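Local atomic coordinates of heme oxygenase (Chlamydomonas reinhardtii, PDB entry 4RAJ), a protein that probably catalyses the oxygen-dependent cleavage of heme to biliverdin, with release of iron and carbon monoxide. Residues D49-A54 against H105-T110; P137-A142 against Q207-S212; G154-K159 against F177-E182. One frame throughout, in Å; residues are numbered along the deposited sequence.

Interactions 1 and 3 adjoin, while interaction 2 stands apart on the opposite side of the chain's centre from both. The centres of interactions 1 and 3 lie about 19 Å apart, and the two meet through Tyr-53, whose OH is 3.4 Å from Phe-177 CE2. The side chains of Tyr-53 and Phe-177 each come within about 5 Å of a bound polyether, which probably came from the crystallisation liquor and occupies what is likely to be the heme pocket of this heme-free crystal. Interaction 2 has its centre about 34 Å from that of interaction 1 and 25 Å from that of interaction 3; its helix 140-151 directly precedes helix 155-165 of interaction 3.

Interaction 1: residues D49-A54 against H105-T110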
ATOM      1  N   ASP A  49      19.800   3.618   9.367  1.00 22.48           N
ATOM      2  CA  ASP A  49      19.351   3.394  10.748  1.00 27.15           C
ATOM      3  C   ASP A  49      18.052   2.581  10.768  1.00 22.88           C
ATOM      4  O   ASP A  49      17.025   3.066  10.296  1.00 23.15           O
ATOM      5  CB  ASP A  49      19.138   4.747  11.443  1.00 26.51           C
ATOM      6  CG  ASP A  49      18.827   4.621  12.930  1.00 35.01           C
ATOM      7  OD1 ASP A  49      18.309   3.573  13.381  1.00 35.14           O
ATOM      8  OD2 ASP A  49      19.113   5.597  13.658  1.00 37.96           O
ATOM      9  N   LYS A  50      18.077   1.378  11.346  1.00 24.77           N
ATOM     10  CA  LYS A  50      16.891   0.522  11.281  1.00 22.51           C
ATOM     11  C   LYS A  50      15.718   1.183  11.987  1.00 26.23           C
ATOM     12  O   LYS A  50      14.567   0.951  11.625  1.00 24.80           O
ATOM     13  CB  LYS A  50      17.148  -0.861  11.888  1.00 27.38           C
ATOM     14  CG  LYS A  50      18.009  -0.882  13.119  1.00 37.96           C
ATOM     15  CD  LYS A  50      18.246  -2.323  13.559  1.00 57.43           C
ATOM     16  CE  LYS A  50      18.690  -3.206  12.395  1.00 65.25           C
ATOM     17  NZ  LYS A  50      18.943  -4.618  12.813  1.00 68.69           N
ATOM     18  N   ASP A  51      15.997   2.019  12.985  1.00 21.40           N
ATOM     19  CA  ASP A  51      14.908   2.716  13.676  1.00 25.03           C
ATOM     20  C   ASP A  51      14.220   3.731  12.752  1.00 24.92           C
ATOM     21  O   ASP A  51      13.001   3.898  12.791  1.00 23.82           O
ATOM     22  CB  ASP A  51      15.420   3.426  14.935  1.00 32.77           C
ATOM     23  CG  ASP A  51      15.961   2.462  15.988  1.00 44.82           C
ATOM     24  OD1 ASP A  51      15.535   1.284  16.035  1.00 42.65           O
ATOM     25  OD2 ASP A  51      16.813   2.901  16.791  1.00 51.05           O
ATOM     26  N   LEU A  52      15.011   4.416  11.931  1.00 21.59           N
ATOM     27  CA  LEU A  52      14.475   5.354  10.962  1.00 21.13           C
ATOM     28  C   LEU A  52      13.637   4.610   9.931  1.00 18.82           C
ATOM     29  O   LEU A  52      12.517   5.001   9.624  1.00 19.27           O
ATOM     30  CB  LEU A  52      15.612   6.101  10.269  1.00 26.65           C
ATOM     31  CG  LEU A  52      15.428   7.571   9.953  1.00 43.18           C
ATOM     32  CD1 LEU A  52      14.806   8.271  11.151  1.00 38.19           C
ATOM     33  CD2 LEU A  52      16.805   8.151   9.633  1.00 41.46           C
ATOM     34  N   TYR A  53      14.204   3.522   9.422  1.00 20.57           N
ATOM     35  CA  TYR A  53      13.534   2.661   8.468  1.00 19.19           C
ATOM     36  C   TYR A  53      12.161   2.216   8.989  1.00 20.35           C
ATOM     37  O   TYR A  53      11.141   2.329   8.303  1.00 19.06           O
ATOM     38  CB  TYR A  53      14.424   1.447   8.168  1.00 17.25           C
ATOM     39  CG  TYR A  53      13.756   0.384   7.341  1.00 19.07           C
ATOM     40  CD1 TYR A  53      13.597   0.540   5.968  1.00 18.08           C
ATOM     41  CD2 TYR A  53      13.282  -0.781   7.929  1.00 20.04           C
ATOM     42  CE1 TYR A  53      12.980  -0.446   5.202  1.00 24.15           C
ATOM     43  CE2 TYR A  53      12.671  -1.766   7.178  1.00 24.81           C
ATOM     44  CZ  TYR A  53      12.527  -1.598   5.821  1.00 27.10           C
ATOM     45  OH  TYR A  53      11.916  -2.576   5.081  1.00 23.81           O
ATOM     46  N   ALA A  54      12.139   1.731  10.218  1.00 19.19           N
ATOM     47  CA  ALA A  54      10.914   1.190  10.810  1.00 20.98           C
ATOM     48  C   ALA A  54       9.873   2.275  11.090  1.00 21.42           C
ATOM     49  O   ALA A  54       8.670   2.053  10.937  1.00 17.77           O
ATOM     50  CB  ALA A  54      11.250   0.428  12.099  1.00 17.45           C
ATOM     51  N   HIS A 105       9.139  -5.675  15.471  1.00 17.25           N
ATOM     52  CA  HIS A 105      10.476  -6.273  15.436  1.00 19.87           C
ATOM     53  C   HIS A 105      11.595  -5.241  15.598  1.00 20.59           C
ATOM     54  O   HIS A 105      12.504  -5.396  16.431  1.00 20.95           O
ATOM     55  CB  HIS A 105      10.716  -7.048  14.136  1.00 18.09           C
ATOM     56  CG  HIS A 105      12.111  -7.596  14.045  1.00 23.51           C
ATOM     57  ND1 HIS A 105      13.069  -7.074  13.207  1.00 27.47           N
ATOM     58  CD2 HIS A 105      12.723  -8.569  14.759  1.00 19.43           C
ATOM     59  CE1 HIS A 105      14.208  -7.726  13.384  1.00 19.87           C
ATOM     60  NE2 HIS A 105      14.020  -8.645  14.309  1.00 31.84           N
ATOM     61  N   TYR A 106      11.538  -4.177  14.805  1.00 19.82           N
ATOM     62  CA  TYR A 106      12.628  -3.209  14.817  1.00 17.01           C
ATOM     63  C   TYR A 106      12.621  -2.315  16.043  1.00 24.91           C
ATOM     64  O   TYR A 106      13.679  -1.997  16.584  1.00 25.65           O
ATOM     65  CB  TYR A 106      12.574  -2.354  13.554  1.00 17.90           C
ATOM     66  CG  TYR A 106      12.965  -3.093  12.302  1.00 18.46           C
ATOM     67  CD1 TYR A 106      14.289  -3.456  12.081  1.00 23.05           C
ATOM     68  CD2 TYR A 106      12.018  -3.435  11.336  1.00 18.85           C
ATOM     69  CE1 TYR A 106      14.663  -4.129  10.939  1.00 19.66           C
ATOM     70  CE2 TYR A 106      12.391  -4.118  10.183  1.00 21.89           C
ATOM     71  CZ  TYR A 106      13.725  -4.460   9.998  1.00 21.59           C
ATOM     72  OH  TYR A 106      14.134  -5.138   8.869  1.00 21.31           O
ATOM     73  N   LEU A 107      11.430  -1.922  16.493  1.00 21.26           N
ATOM     74  CA  LEU A 107      11.316  -0.840  17.471  1.00 24.51           C
ATOM     75  C   LEU A 107      11.061  -1.331  18.898  1.00 23.22           C
ATOM     76  O   LEU A 107      11.290  -0.598  19.871  1.00 24.59           O
ATOM     77  CB  LEU A 107      10.208   0.128  17.049  1.00 19.70           C
ATOM     78  CG  LEU A 107      10.406   0.858  15.717  1.00 22.03           C
ATOM     79  CD1 LEU A 107       9.331   1.907  15.529  1.00 19.31           C
ATOM     80  CD2 LEU A 107      11.800   1.507  15.648  1.00 26.03           C
ATOM     81  N   GLY A 108      10.584  -2.563  19.028  1.00 23.81           N
ATOM     82  CA  GLY A 108      10.443  -3.165  20.342  1.00 27.61           C
ATOM     83  C   GLY A 108       9.271  -2.630  21.142  1.00 26.72           C
ATOM     84  O   GLY A 108       8.280  -2.181  20.582  1.00 23.66           O
ATOM     85  N   ALA A 109       9.398  -2.669  22.462  1.00 22.47           N
ATOM     86  CA  ALA A 109       8.252  -2.470  23.350  1.00 24.56           C
ATOM     87  C   ALA A 109       7.514  -1.144  23.142  1.00 24.20           C
ATOM     88  O   ALA A 109       6.281  -1.098  23.186  1.00 26.81           O
ATOM     89  CB  ALA A 109       8.702  -2.587  24.804  1.00 25.71           C
ATOM     90  N   THR A 110       8.267  -0.073  22.904  1.00 22.32           N
ATOM     91  CA  THR A 110       7.659   1.254  22.791  1.00 22.50           C
ATOM     92  C   THR A 110       7.481   1.695  21.346  1.00 20.83           C
ATOM     93  O   THR A 110       7.461   2.889  21.058  1.00 24.86           O
ATOM     94  CB  THR A 110       8.489   2.290  23.533  1.00 27.38           C
ATOM     95  OG1 THR A 110       9.808   2.327  22.971  1.00 25.94           O
ATOM     96  CG2 THR A 110       8.568   1.916  25.020  1.00 24.29           C
TER
HETATM   97  O   HOH W   1      16.464  -1.488  16.414  1.00 50.08           O
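Tyr-53 and Tyr-106 form the aromatic part of this contact, an offset edge-to-face pair with ring centroids 5.6 Å apart and planes at 80°. Tyr-53 supplies the edge: its CE2 lies 3.8 Å from Tyr-106 CE2, and its CD2 stands above the rim of the Tyr-106 ring. The opposite face of that ring is covered over its centre by ND1 of the preceding residue, His-105. Tyrosine suits this place because the buried ring can pack on both faces while its hydroxyl still finds a polar mate, the carbonyl oxygen of Gly-173. Phe-166 continues the aromatic cluster by meeting Tyr-53 edge-to-face.

The aliphatic packing centres on Ala-54. Ala-54 CB lies 3.4 Å from Tyr-106 CB and 3.7 Å from Leu-107 CG, and so small a side chain lets the helices come close, with the CA atoms of Ala-54 and Tyr-106 6.2 Å apart. Lys-50 adds its CB, 3.9 Å from Tyr-106 CD1, so the root of a charged residue serves as an apolar surface.

Polar links across the contact run through water. One molecule donates to Asp-51 OD1 and to the backbone O of Tyr-106, a carbonyl in the last turn of its helix. The carboxylate end of Asp-51 comes nearer to the other helix than its root does. Within 49-54, Asp-49 is the N-cap, its OD1 accepting from Asp-51 N at 2.8 Å.

Helix 96-107 ends just before Gly-108, whose positive phi is easy for glycine. The contact therefore joins a helix end to a helix start, the capped first turn of helix 50-76, within the all-helical heme oxygenase fold.

Interaction 2: residues P137-A142 against Q207-S212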
ATOM      1  N   PRO A 137     -17.588   2.204  -1.909  1.00 30.91           N
ATOM      2  CA  PRO A 137     -16.562   1.196  -1.625  1.00 32.73           C
ATOM      3  C   PRO A 137     -15.868   0.647  -2.866  1.00 30.04           C
ATOM      4  O   PRO A 137     -14.726   0.241  -2.744  1.00 26.85           O
ATOM      5  CB  PRO A 137     -17.343   0.091  -0.906  1.00 33.08           C
ATOM      6  CG  PRO A 137     -18.573   0.766  -0.386  1.00 39.07           C
ATOM      7  CD  PRO A 137     -18.913   1.803  -1.403  1.00 32.94           C
ATOM      8  N   ALA A 138     -16.511   0.635  -4.029  1.00 23.79           N
ATOM      9  CA  ALA A 138     -15.831   0.140  -5.226  1.00 27.53           C
ATOM     10  C   ALA A 138     -14.517   0.895  -5.527  1.00 23.00           C
ATOM     11  O   ALA A 138     -13.573   0.303  -6.067  1.00 23.09           O
ATOM     12  CB  ALA A 138     -16.770   0.211  -6.437  1.00 25.80           C
ATOM     13  N   LEU A 139     -14.459   2.184  -5.176  1.00 23.06           N
ATOM     14  CA  LEU A 139     -13.290   3.017  -5.469  1.00 21.46           C
ATOM     15  C   LEU A 139     -12.066   2.593  -4.644  1.00 21.13           C
ATOM     16  O   LEU A 139     -10.930   2.920  -4.995  1.00 23.91           O
ATOM     17  CB  LEU A 139     -13.599   4.509  -5.222  1.00 20.64           C
ATOM     18  CG  LEU A 139     -14.682   5.107  -6.136  1.00 28.15           C
ATOM     19  CD1 LEU A 139     -14.819   6.648  -6.003  1.00 25.06           C
ATOM     20  CD2 LEU A 139     -14.424   4.714  -7.589  1.00 27.81           C
ATOM     21  N   LEU A 140     -12.309   1.870  -3.555  1.00 23.16           N
ATOM     22  CA  LEU A 140     -11.230   1.271  -2.765  1.00 19.70           C
ATOM     23  C   LEU A 140     -10.385   0.315  -3.610  1.00 21.97           C
ATOM     24  O   LEU A 140      -9.186   0.121  -3.351  1.00 19.02           O
ATOM     25  CB  LEU A 140     -11.808   0.517  -1.559  1.00 20.19           C
ATOM     26  CG  LEU A 140     -12.436   1.346  -0.437  1.00 22.89           C
ATOM     27  CD1 LEU A 140     -13.119   0.428   0.614  1.00 19.49           C
ATOM     28  CD2 LEU A 140     -11.380   2.249   0.194  1.00 25.30           C
ATOM     29  N   LEU A 141     -10.996  -0.276  -4.634  1.00 20.94           N
ATOM     30  CA  LEU A 141     -10.290  -1.263  -5.449  1.00 19.80           C
ATOM     31  C   LEU A 141      -9.190  -0.618  -6.282  1.00 22.95           C
ATOM     32  O   LEU A 141      -8.194  -1.269  -6.605  1.00 21.92           O
ATOM     33  CB  LEU A 141     -11.280  -2.033  -6.343  1.00 22.91           C
ATOM     34  CG  LEU A 141     -12.329  -2.908  -5.643  1.00 24.63           C
ATOM     35  CD1 LEU A 141     -13.389  -3.364  -6.648  1.00 26.10           C
ATOM     36  CD2 LEU A 141     -11.704  -4.122  -4.965  1.00 23.81           C
ATOM     37  N   ALA A 142      -9.347   0.672  -6.597  1.00 18.28           N
ATOM     38  CA  ALA A 142      -8.304   1.422  -7.271  1.00 20.43           C
ATOM     39  C   ALA A 142      -7.119   1.608  -6.349  1.00 23.04           C
ATOM     40  O   ALA A 142      -5.973   1.629  -6.802  1.00 23.41           O
ATOM     41  CB  ALA A 142      -8.834   2.789  -7.747  1.00 23.01           C
ATOM     42  N   GLN A 207     -15.423   4.102 -14.170  1.00 28.29           N
ATOM     43  CA  GLN A 207     -14.088   3.844 -14.701  1.00 28.51           C
ATOM     44  C   GLN A 207     -13.193   5.089 -14.596  1.00 29.75           C
ATOM     45  O   GLN A 207     -12.011   4.978 -14.264  1.00 25.73           O
ATOM     46  CB  GLN A 207     -14.175   3.366 -16.150  1.00 25.56           C
ATOM     47  CG  GLN A 207     -14.973   2.075 -16.303  1.00 27.69           C
ATOM     48  CD  GLN A 207     -14.792   1.435 -17.666  1.00 34.08           C
ATOM     49  OE1 GLN A 207     -13.704   1.475 -18.246  1.00 34.97           O
ATOM     50  NE2 GLN A 207     -15.862   0.851 -18.189  1.00 32.87           N
ATOM     51  N   ASP A 208     -13.754   6.272 -14.886  1.00 22.82           N
ATOM     52  CA  ASP A 208     -13.013   7.523 -14.724  1.00 21.09           C
ATOM     53  C   ASP A 208     -12.643   7.774 -13.261  1.00 24.49           C
ATOM     54  O   ASP A 208     -11.557   8.266 -12.959  1.00 25.85           O
ATOM     55  CB  ASP A 208     -13.823   8.721 -15.241  1.00 23.91           C
ATOM     56  CG  ASP A 208     -13.929   8.753 -16.758  1.00 44.53           C
ATOM     57  OD1 ASP A 208     -13.209   7.975 -17.437  1.00 44.24           O
ATOM     58  OD2 ASP A 208     -14.741   9.561 -17.267  1.00 39.08           O
ATOM     59  N   GLN A 209     -13.559   7.463 -12.356  1.00 24.58           N
ATOM     60  CA  GLN A 209     -13.290   7.624 -10.932  1.00 26.83           C
ATOM     61  C   GLN A 209     -12.176   6.712 -10.461  1.00 27.04           C
ATOM     62  O   GLN A 209     -11.387   7.089  -9.607  1.00 25.81           O
ATOM     63  CB  GLN A 209     -14.536   7.343 -10.107  1.00 23.49           C
ATOM     64  CG  GLN A 209     -15.538   8.472 -10.063  1.00 30.55           C
ATOM     65  CD  GLN A 209     -16.698   8.153  -9.152  1.00 34.99           C
ATOM     66  OE1 GLN A 209     -17.304   7.092  -9.260  1.00 36.33           O
ATOM     67  NE2 GLN A 209     -17.003   9.061  -8.238  1.00 50.58           N
ATOM     68  N   LEU A 210     -12.126   5.502 -11.003  1.00 21.39           N
ATOM     69  CA  LEU A 210     -11.073   4.558 -10.638  1.00 21.28           C
ATOM     70  C   LEU A 210      -9.715   5.073 -11.090  1.00 22.95           C
ATOM     71  O   LEU A 210      -8.723   4.960 -10.370  1.00 22.84           O
ATOM     72  CB  LEU A 210     -11.360   3.178 -11.245  1.00 27.90           C
ATOM     73  CG  LEU A 210     -12.590   2.482 -10.659  1.00 26.52           C
ATOM     74  CD1 LEU A 210     -13.049   1.325 -11.546  1.00 26.90           C
ATOM     75  CD2 LEU A 210     -12.264   1.983  -9.249  1.00 23.90           C
ATOM     76  N   LEU A 211      -9.669   5.644 -12.288  1.00 21.27           N
ATOM     77  CA  LEU A 211      -8.469   6.333 -12.767  1.00 26.38           C
ATOM     78  C   LEU A 211      -8.076   7.436 -11.786  1.00 29.19           C
ATOM     79  O   LEU A 211      -6.919   7.521 -11.375  1.00 24.12           O
ATOM     80  CB  LEU A 211      -8.690   6.919 -14.177  1.00 23.83           C
ATOM     81  CG  LEU A 211      -7.562   7.788 -14.757  1.00 25.48           C
ATOM     82  CD1 LEU A 211      -6.238   7.098 -14.525  1.00 35.36           C
ATOM     83  CD2 LEU A 211      -7.767   8.031 -16.244  1.00 32.10           C
ATOM     84  N   SER A 212      -9.038   8.277 -11.414  1.00 22.09           N
ATOM     85  CA  SER A 212      -8.749   9.388 -10.521  1.00 24.21           C
ATOM     86  C   SER A 212      -8.234   8.897  -9.173  1.00 23.98           C
ATOM     87  O   SER A 212      -7.319   9.480  -8.618  1.00 21.80           O
ATOM     88  CB  SER A 212      -9.984  10.258 -10.322  1.00 29.95           C
ATOM     89  OG  SER A 212     -10.308  10.934 -11.519  1.00 28.61           O
TER
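Leu-139 lays its two methyl groups against the side chain of Gln-209 and also reaches Leu-210. Its CD2 packs on Gln-209 CB at 3.6 Å and on Leu-210 CD2 at 3.9 Å, whereas CD1 lies beside the amide end of the glutamine, 3.9 Å from Gln-209 NE2. Leu-139 CG is anti to its own carbonyl carbon (chi1 -64°), and the branched end comes nearer to helix 204-227 than CB alone would suggest. Leucine suits the place because its fork can serve two neighbours at once. Gln-209 offers its CB to this methyl pair and lays the flat amide alongside, at the exposed margin of the contact; no hydrogen bond crosses between the segments.

Deeper in, Leu-210 CD2 touches both the carbonyl oxygen of Ala-138 and Ala-142 CB, 3.8 Å from the latter. The same Ala-142 CB touches Leu-210 O at 3.4 Å. A bare methyl suits a point where the two chains run this near, the CA atoms of Ala-142 and Leu-210 being only 5.4 Å apart. An alanine in place of Leu-139 would probably open a gap beside Gln-209 CB and Leu-210 CD2 and leave the glutamine amide without the methyl it lies against.

The contact belongs to the helical core. On other sides of 137-142, Leu-140 packs against Leu-67, Ala-70 and Leu-71 of helix 50-76, and Leu-141 against helix 184-200. Trp-198 of that last helix also covers Leu-210, while helix 20-27 reaches Leu-210 through Leu-20.

Interaction 3: residues G154-K159 against F177-E182; sequences GGQIVK and FDYTGE
Phe-177 packs against the first turns of helix 155-165; Gly-154 and Gly-155, at the start of that helix, are consistent with the glycine-rich kink of the distal helix, which passes over heme in the heme oxygenase family. The tight part of the contact is the phenyl ring. Gly-155 O lies 3.3 Å from Phe-177 CD1, and a CB modelled on Gly-155 would clash with that same ring atom, so a residue without a side chain suits this place. Further along, Val-158 CB stands over one face of the ring, and its CG1 comes 3.7 Å from Phe-177 CZ, while Lys-159 CB adds apolar contact at Phe-177 CB. Met-151 and Leu-57 help to bury the phenyl group.

The outer side is polar and less covered. Gln-156 bends at chi2 (-51°), folding its chain back from a CB that points away from the loop, and NE2 donates to Phe-177 O at 3.0 Å, in the carbonyl plane on a lone pair. A second acceptor for NE2 is Met-151 O, so the amide ties the loop to the end of the preceding helix; NE2 also borders the edge of the Tyr-179 ring.

Lys-159 suits its place because its long, extended chain runs past Phe-177 to a carboxylate. Asp-178 OD1, which also bonds Thr-174 OG1, receives Lys-159 NZ in a 3.0 Å salt bridge, met on the anti side and 30° out of the carboxylate plane.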
ATOM      1  N   GLY A 154       7.529  -4.045  -6.586  1.00 32.45           N
ATOM      2  CA  GLY A 154       8.723  -3.284  -6.271  1.00 33.86           C
ATOM      3  C   GLY A 154       9.148  -3.489  -4.831  1.00 34.52           C
ATOM      4  O   GLY A 154      10.331  -3.405  -4.505  1.00 37.36           O
ATOM      5  N   GLY A 155       8.171  -3.749  -3.965  1.00 32.08           N
ATOM      6  CA  GLY A 155       8.428  -4.031  -2.559  1.00 26.00           C
ATOM      7  C   GLY A 155       9.470  -5.122  -2.338  1.00 36.24           C
ATOM      8  O   GLY A 155      10.161  -5.121  -1.319  1.00 32.64           O
ATOM      9  N   GLN A 156       9.596  -6.051  -3.287  1.00 32.60           N
ATOM     10  CA  GLN A 156      10.569  -7.137  -3.150  1.00 33.24           C
ATOM     11  C   GLN A 156      12.002  -6.615  -3.225  1.00 32.15           C
ATOM     12  O   GLN A 156      12.935  -7.249  -2.728  1.00 32.94           O
ATOM     13  CB  GLN A 156      10.343  -8.210  -4.221  1.00 33.20           C
ATOM     14  CG  GLN A 156       8.941  -8.768  -4.219  1.00 34.09           C
ATOM     15  CD  GLN A 156       8.505  -9.225  -2.841  1.00 32.61           C
ATOM     16  OE1 GLN A 156       8.996 -10.233  -2.327  1.00 35.36           O
ATOM     17  NE2 GLN A 156       7.584  -8.481  -2.231  1.00 25.12           N
ATOM     18  N   ILE A 157      12.172  -5.455  -3.844  1.00 32.83           N
ATOM     19  CA  ILE A 157      13.494  -4.849  -3.949  1.00 38.25           C
ATOM     20  C   ILE A 157      13.896  -4.212  -2.623  1.00 33.45           C
ATOM     21  O   ILE A 157      15.026  -4.375  -2.164  1.00 35.48           O
ATOM     22  CB  ILE A 157      13.543  -3.795  -5.074  1.00 48.77           C
ATOM     23  CG1 ILE A 157      13.309  -4.463  -6.432  1.00 57.19           C
ATOM     24  CG2 ILE A 157      14.876  -3.072  -5.073  1.00 44.17           C
ATOM     25  CD1 ILE A 157      13.063  -3.483  -7.566  1.00 58.51           C
ATOM     26  N   VAL A 158      12.968  -3.487  -2.004  1.00 30.02           N
ATOM     27  CA  VAL A 158      13.194  -2.943  -0.668  1.00 23.48           C
ATOM     28  C   VAL A 158      13.515  -4.072   0.307  1.00 23.51           C
ATOM     29  O   VAL A 158      14.417  -3.964   1.127  1.00 24.92           O
ATOM     30  CB  VAL A 158      11.958  -2.159  -0.165  1.00 27.35           C
ATOM     31  CG1 VAL A 158      12.137  -1.739   1.279  1.00 23.91           C
ATOM     32  CG2 VAL A 158      11.714  -0.942  -1.048  1.00 32.74           C
ATOM     33  N   LYS A 159      12.768  -5.163   0.198  1.00 21.03           N
ATOM     34  CA  LYS A 159      12.969  -6.329   1.051  1.00 23.60           C
ATOM     35  C   LYS A 159      14.396  -6.876   0.944  1.00 27.11           C
ATOM     36  O   LYS A 159      15.055  -7.148   1.957  1.00 24.36           O
ATOM     37  CB  LYS A 159      11.948  -7.407   0.678  1.00 28.49           C
ATOM     38  CG  LYS A 159      12.306  -8.810   1.075  1.00 30.20           C
ATOM     39  CD  LYS A 159      11.117  -9.703   0.799  1.00 30.00           C
ATOM     40  CE  LYS A 159      11.526 -11.138   0.665  1.00 39.59           C
ATOM     41  NZ  LYS A 159      10.341 -12.035   0.665  1.00 39.80           N
ATOM     42  N   PHE A 177       6.787  -7.256   3.325  1.00 17.41           N
ATOM     43  CA  PHE A 177       7.031  -7.609   1.927  1.00 16.89           C
ATOM     44  C   PHE A 177       7.011  -9.126   1.659  1.00 19.32           C
ATOM     45  O   PHE A 177       7.338  -9.565   0.552  1.00 21.75           O
ATOM     46  CB  PHE A 177       8.383  -7.036   1.495  1.00 17.44           C
ATOM     47  CG  PHE A 177       8.527  -5.565   1.789  1.00 20.51           C
ATOM     48  CD1 PHE A 177       7.858  -4.630   1.021  1.00 27.11           C
ATOM     49  CD2 PHE A 177       9.322  -5.124   2.840  1.00 21.68           C
ATOM     50  CE1 PHE A 177       7.982  -3.278   1.301  1.00 26.87           C
ATOM     51  CE2 PHE A 177       9.454  -3.774   3.118  1.00 22.68           C
ATOM     52  CZ  PHE A 177       8.784  -2.851   2.353  1.00 21.38           C
ATOM     53  N   ASP A 178       6.628  -9.915   2.655  1.00 18.47           N
ATOM     54  CA  ASP A 178       6.643 -11.371   2.502  1.00 29.53           C
ATOM     55  C   ASP A 178       5.296 -11.930   2.025  1.00 28.16           C
ATOM     56  O   ASP A 178       4.229 -11.427   2.394  1.00 22.21           O
ATOM     57  CB  ASP A 178       7.022 -12.060   3.815  1.00 23.55           C
ATOM     58  CG  ASP A 178       8.475 -11.824   4.217  1.00 32.03           C
ATOM     59  OD1 ASP A 178       9.315 -11.405   3.379  1.00 28.74           O
ATOM     60  OD2 ASP A 178       8.774 -12.054   5.398  1.00 29.80           O
ATOM     61  N   TYR A 179       5.367 -12.986   1.218  1.00 20.54           N
ATOM     62  CA  TYR A 179       4.185 -13.685   0.727  1.00 20.80           C
ATOM     63  C   TYR A 179       4.413 -15.174   0.890  1.00 25.45           C
ATOM     64  O   TYR A 179       4.771 -15.865  -0.060  1.00 26.01           O
ATOM     65  CB  TYR A 179       3.903 -13.328  -0.740  1.00 20.95           C
ATOM     66  CG  TYR A 179       3.562 -11.853  -0.888  1.00 19.75           C
ATOM     67  CD1 TYR A 179       4.575 -10.895  -0.971  1.00 21.92           C
ATOM     68  CD2 TYR A 179       2.243 -11.421  -0.924  1.00 22.03           C
ATOM     69  CE1 TYR A 179       4.282  -9.535  -1.077  1.00 22.19           C
ATOM     70  CE2 TYR A 179       1.933 -10.055  -1.038  1.00 24.00           C
ATOM     71  CZ  TYR A 179       2.962  -9.125  -1.111  1.00 24.19           C
ATOM     72  OH  TYR A 179       2.690  -7.773  -1.211  1.00 20.99           O
ATOM     73  N   THR A 180       4.201 -15.663   2.105  1.00 24.01           N
ATOM     74  CA  THR A 180       4.594 -17.027   2.454  1.00 24.42           C
ATOM     75  C   THR A 180       3.511 -18.077   2.167  1.00 26.69           C
ATOM     76  O   THR A 180       3.747 -19.274   2.348  1.00 27.78           O
ATOM     77  CB  THR A 180       4.967 -17.109   3.932  1.00 31.06           C
ATOM     78  OG1 THR A 180       3.808 -16.808   4.718  1.00 29.61           O
ATOM     79  CG2 THR A 180       6.064 -16.105   4.249  1.00 28.80           C
ATOM     80  N   GLY A 181       2.334 -17.634   1.730  1.00 26.52           N
ATOM     81  CA  GLY A 181       1.282 -18.554   1.333  1.00 25.79           C
ATOM     82  C   GLY A 181       1.123 -18.552  -0.178  1.00 28.46           C
ATOM     83  O   GLY A 181       1.943 -19.106  -0.897  1.00 29.29           O
ATOM     84  N   GLU A 182       0.059 -17.920  -0.664  1.00 25.31           N
ATOM     85  CA  GLU A 182      -0.083 -17.647  -2.093  1.00 25.07           C
ATOM     86  C   GLU A 182       1.081 -16.776  -2.577  1.00 23.24           C
ATOM     87  O   GLU A 182       1.454 -15.822  -1.903  1.00 22.97           O
ATOM     88  CB  GLU A 182      -1.411 -16.936  -2.368  1.00 25.95           C
ATOM     89  CG  GLU A 182      -1.859 -16.959  -3.816  1.00 30.07           C
ATOM     90  CD  GLU A 182      -2.423 -18.300  -4.233  1.00 37.19           C
ATOM     91  OE1 GLU A 182      -3.520 -18.660  -3.752  1.00 38.70           O
ATOM     92  OE2 GLU A 182      -1.767 -18.995  -5.037  1.00 30.53           O
TER